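PDB 2BJR: MFP2B from Ascaris suum, which probably enhances polymerization of the major sperm protein (MSP) that drives the amoeboid motility of nematode sperm, and carries a zinc ion. Local coordinates for residues 48-56 and 231-239. Sequence-based numbering, arbitrary orientation.
Sequences RAWNNGGVI and ALWYQSGEP
The backbone carbonyl Y234 O receives G53 N at 2.8 Å, a direct backbone hydrogen bond between the two hairpin ends; the bond is bent (N-H...O 138°), with the donor above the carbonyl plane and not on a lone pair. G53 is the second residue of a type I' turn, N52 to V55. G53 CA lies over one face of the W233 indole, 3.8 Å above the ring plane and offset toward the rim, while G54 N comes within 3.4 Å of W233 NE1. Both nitrogens are donors and turn to other acceptors, NE1 to I266 O and G54 N to N51 OD1 at 2.8 Å, an Asx motif that braces the turn from within. A chi1 of -176° puts N51 CG beside the carbonyl carbon, with OD1 turned to G54 N, while N51 ND2 goes on to S268 O. N51 O sits 3.4 Å from Y234 CB, and the N51 side-chain amide crosses the Y234 ring with the planes 50° apart. N52 OD1 approaches the second type I' turn, Q235 to E238, 2.9 Å from S236 N; its ND2 is held by E57. Two waters bridge the turns: one donates to N52 OD1 and Q235 OE1, the other joins G53 O to Q235 NE2, so both polar atoms of the Q235 amide have a water partner. F255 stacks on the W233 ring and Y262 meets it edge-to-face. Segments 48-52 and 231-235 run at right angles; the contact joins the turn of hairpin 43-52/55-62 in the first family region to that of hairpin 229-235/238-247 in the second, beside strand 268-274.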
loop_
_atom_site.group_PDB
_atom_site.type_symbol
_atom_site.label_atom_id
_atom_site.label_comp_id
_atom_site.label_asym_id
_atom_site.label_seq_id
_atom_site.Cartn_x
_atom_site.Cartn_y
_atom_site.Cartn_z
ATOM N N ARG A 48 13.018 -5.626 -3.217
ATOM C CA ARG A 48 11.644 -5.352 -2.906
ATOM C C ARG A 48 11.054 -6.399 -1.995
ATOM O O ARG A 48 11.402 -7.589 -2.061
ATOM C CB ARG A 48 10.850 -5.145 -4.204
ATOM C CG ARG A 48 10.692 -6.375 -5.060
ATOM C CD ARG A 48 10.424 -6.104 -6.567
ATOM N NE ARG A 48 10.534 -7.355 -7.359
ATOM C CZ ARG A 48 9.598 -8.264 -7.346
ATOM N NH1 ARG A 48 8.537 -8.059 -6.611
ATOM N NH2 ARG A 48 9.706 -9.406 -8.006
ATOM N N ALA A 49 10.147 -5.959 -1.125
ATOM C CA ALA A 49 9.383 -6.824 -0.289
ATOM C C ALA A 49 7.897 -6.584 -0.549
ATOM O O ALA A 49 7.520 -5.531 -1.117
ATOM C CB ALA A 49 9.694 -6.549 1.158
ATOM N N TRP A 50 7.091 -7.567 -0.179
ATOM C CA TRP A 50 5.627 -7.469 -0.316
ATOM C C TRP A 50 4.936 -8.330 0.692
ATOM O O TRP A 50 5.542 -9.201 1.310
ATOM C CB TRP A 50 5.171 -7.815 -1.725
ATOM C CG TRP A 50 5.380 -9.263 -2.150
ATOM C CD1 TRP A 50 4.480 -10.278 -2.042
ATOM C CD2 TRP A 50 6.548 -9.831 -2.740
ATOM N NE1 TRP A 50 5.012 -11.446 -2.534
ATOM C CE2 TRP A 50 6.282 -11.197 -2.975
ATOM C CE3 TRP A 50 7.806 -9.323 -3.106
ATOM C CZ2 TRP A 50 7.225 -12.074 -3.552
ATOM C CZ3 TRP A 50 8.748 -10.201 -3.674
ATOM C CH2 TRP A 50 8.434 -11.549 -3.914
ATOM N N ASN A 51 3.673 -8.013 0.937
ATOM C CA ASN A 51 2.831 -8.750 1.817
ATOM C C ASN A 51 2.195 -9.965 1.120
ATOM O O ASN A 51 1.522 -9.809 0.098
ATOM C CB ASN A 51 1.694 -7.818 2.269
ATOM C CG ASN A 51 0.755 -8.447 3.289
ATOM O OD1 ASN A 51 0.507 -9.672 3.300
ATOM N ND2 ASN A 51 0.106 -7.562 4.078
ATOM N N ASN A 52 2.401 -11.148 1.686
ATOM C CA ASN A 52 1.598 -12.343 1.342
ATOM C C ASN A 52 1.136 -13.028 2.617
ATOM O O ASN A 52 1.937 -13.457 3.449
ATOM C CB ASN A 52 2.406 -13.331 0.450
ATOM C CG ASN A 52 1.534 -14.456 -0.097
ATOM O OD1 ASN A 52 0.311 -14.299 -0.196
ATOM N ND2 ASN A 52 2.151 -15.595 -0.456
ATOM N N GLY A 53 -0.164 -13.084 2.821
ATOM C CA GLY A 53 -0.720 -13.642 4.038
ATOM C C GLY A 53 -0.352 -12.924 5.316
ATOM O O GLY A 53 -0.308 -13.542 6.378
ATOM N N GLY A 54 -0.021 -11.631 5.242
ATOM C CA GLY A 54 0.328 -10.891 6.425
ATOM C C GLY A 54 1.790 -10.856 6.802
ATOM O O GLY A 54 2.144 -10.214 7.791
ATOM N N VAL A 55 2.629 -11.482 5.991
ATOM C CA VAL A 55 4.066 -11.536 6.251
ATOM C C VAL A 55 4.907 -11.179 5.061
ATOM O O VAL A 55 4.421 -11.133 3.924
ATOM C CB VAL A 55 4.483 -12.980 6.748
ATOM C CG1 VAL A 55 3.624 -13.358 7.939
ATOM C CG2 VAL A 55 4.352 -13.971 5.658
ATOM N N ILE A 56 6.187 -10.907 5.339
ATOM C CA ILE A 56 7.167 -10.483 4.354
ATOM C C ILE A 56 7.532 -11.623 3.396
ATOM O O ILE A 56 7.930 -12.724 3.826
ATOM C CB ILE A 56 8.479 -9.989 5.073
ATOM C CG1 ILE A 56 8.228 -8.738 5.901
ATOM C CG2 ILE A 56 9.619 -9.732 4.076
ATOM C CD1 ILE A 56 9.453 -8.351 6.802
ATOM N N ALA A 231 -10.180 -2.619 5.231
ATOM C CA ALA A 231 -8.780 -3.041 5.287
ATOM C C ALA A 231 -8.536 -3.981 4.128
ATOM O O ALA A 231 -9.482 -4.605 3.610
ATOM C CB ALA A 231 -8.522 -3.726 6.595
ATOM N N LEU A 232 -7.253 -4.078 3.743
ATOM C CA LEU A 232 -6.747 -4.915 2.686
ATOM C C LEU A 232 -5.683 -5.857 3.199
ATOM O O LEU A 232 -4.836 -5.475 3.997
ATOM C CB LEU A 232 -6.141 -4.044 1.621
ATOM C CG LEU A 232 -5.354 -4.641 0.456
ATOM C CD1 LEU A 232 -6.290 -5.349 -0.450
ATOM C CD2 LEU A 232 -4.531 -3.567 -0.246
ATOM N N TRP A 233 -5.788 -7.105 2.765
ATOM C CA TRP A 233 -4.833 -8.156 3.065
ATOM C C TRP A 233 -4.510 -8.831 1.715
ATOM O O TRP A 233 -5.093 -8.482 0.683
ATOM C CB TRP A 233 -5.533 -9.142 3.934
ATOM C CG TRP A 233 -4.731 -10.044 4.740
ATOM C CD1 TRP A 233 -3.603 -9.756 5.411
ATOM C CD2 TRP A 233 -5.038 -11.402 5.017
ATOM N NE1 TRP A 233 -3.183 -10.850 6.131
ATOM C CE2 TRP A 233 -4.044 -11.886 5.891
ATOM C CE3 TRP A 233 -6.085 -12.257 4.653
ATOM C CZ2 TRP A 233 -4.069 -13.180 6.417
ATOM C CZ3 TRP A 233 -6.103 -13.559 5.165
ATOM C CH2 TRP A 233 -5.093 -14.009 6.029
ATOM N N TYR A 234 -3.602 -9.814 1.743
ATOM C CA TYR A 234 -3.187 -10.536 0.549
ATOM C C TYR A 234 -3.130 -12.033 0.835
ATOM O O TYR A 234 -2.662 -12.415 1.881
ATOM C CB TYR A 234 -1.835 -10.028 0.110
ATOM C CG TYR A 234 -1.934 -8.758 -0.659
ATOM C CD1 TYR A 234 -1.830 -7.515 -0.003
ATOM C CD2 TYR A 234 -2.096 -8.763 -2.041
ATOM C CE1 TYR A 234 -1.995 -6.340 -0.676
ATOM C CE2 TYR A 234 -2.190 -7.547 -2.745
ATOM C CZ TYR A 234 -2.181 -6.353 -2.039
ATOM O OH TYR A 234 -2.254 -5.170 -2.700
ATOM N N GLN A 235 -3.623 -12.846 -0.088
ATOM C CA GLN A 235 -3.470 -14.303 -0.028
ATOM C C GLN A 235 -3.097 -14.792 -1.410
ATOM O O GLN A 235 -3.795 -14.515 -2.382
ATOM C CB GLN A 235 -4.779 -14.992 0.356
ATOM C CG GLN A 235 -5.066 -15.048 1.825
ATOM C CD GLN A 235 -4.063 -15.905 2.623
ATOM O OE1 GLN A 235 -3.465 -16.826 2.094
ATOM N NE2 GLN A 235 -3.842 -15.540 3.870
ATOM N N SER A 236 -1.967 -15.488 -1.490
ATOM C CA SER A 236 -1.399 -15.910 -2.761
ATOM C C SER A 236 -1.292 -14.851 -3.822
ATOM O O SER A 236 -1.650 -15.103 -4.952
ATOM C CB SER A 236 -2.216 -17.069 -3.318
ATOM O OG SER A 236 -2.303 -18.124 -2.377
ATOM N N GLY A 237 -0.824 -13.647 -3.476
ATOM C CA GLY A 237 -0.723 -12.574 -4.418
ATOM C C GLY A 237 -2.049 -11.927 -4.796
ATOM O O GLY A 237 -2.067 -11.000 -5.568
ATOM N N GLU A 238 -3.142 -12.377 -4.199
ATOM C CA GLU A 238 -4.464 -11.809 -4.488
ATOM C C GLU A 238 -4.911 -10.798 -3.406
ATOM O O GLU A 238 -4.841 -11.101 -2.209
ATOM C CB GLU A 238 -5.506 -12.896 -4.545
ATOM C CG GLU A 238 -5.252 -13.894 -5.669
ATOM C CD GLU A 238 -6.279 -15.000 -5.777
ATOM O OE1 GLU A 238 -7.479 -14.811 -5.444
ATOM O OE2 GLU A 238 -5.869 -16.077 -6.294
ATOM N N PRO A 239 -5.411 -9.644 -3.815
ATOM C CA PRO A 239 -5.928 -8.653 -2.857
ATOM C C PRO A 239 -7.251 -9.064 -2.264
ATOM O O PRO A 239 -8.143 -9.570 -2.972
ATOM C CB PRO A 239 -6.064 -7.400 -3.709
ATOM C CG PRO A 239 -6.347 -7.898 -5.076
ATOM C CD PRO A 239 -5.574 -9.168 -5.199
HETATM O O HOH W 1 -0.865 -16.455 1.510
HETATM O O HOH W 2 -1.952 -16.306 6.093
#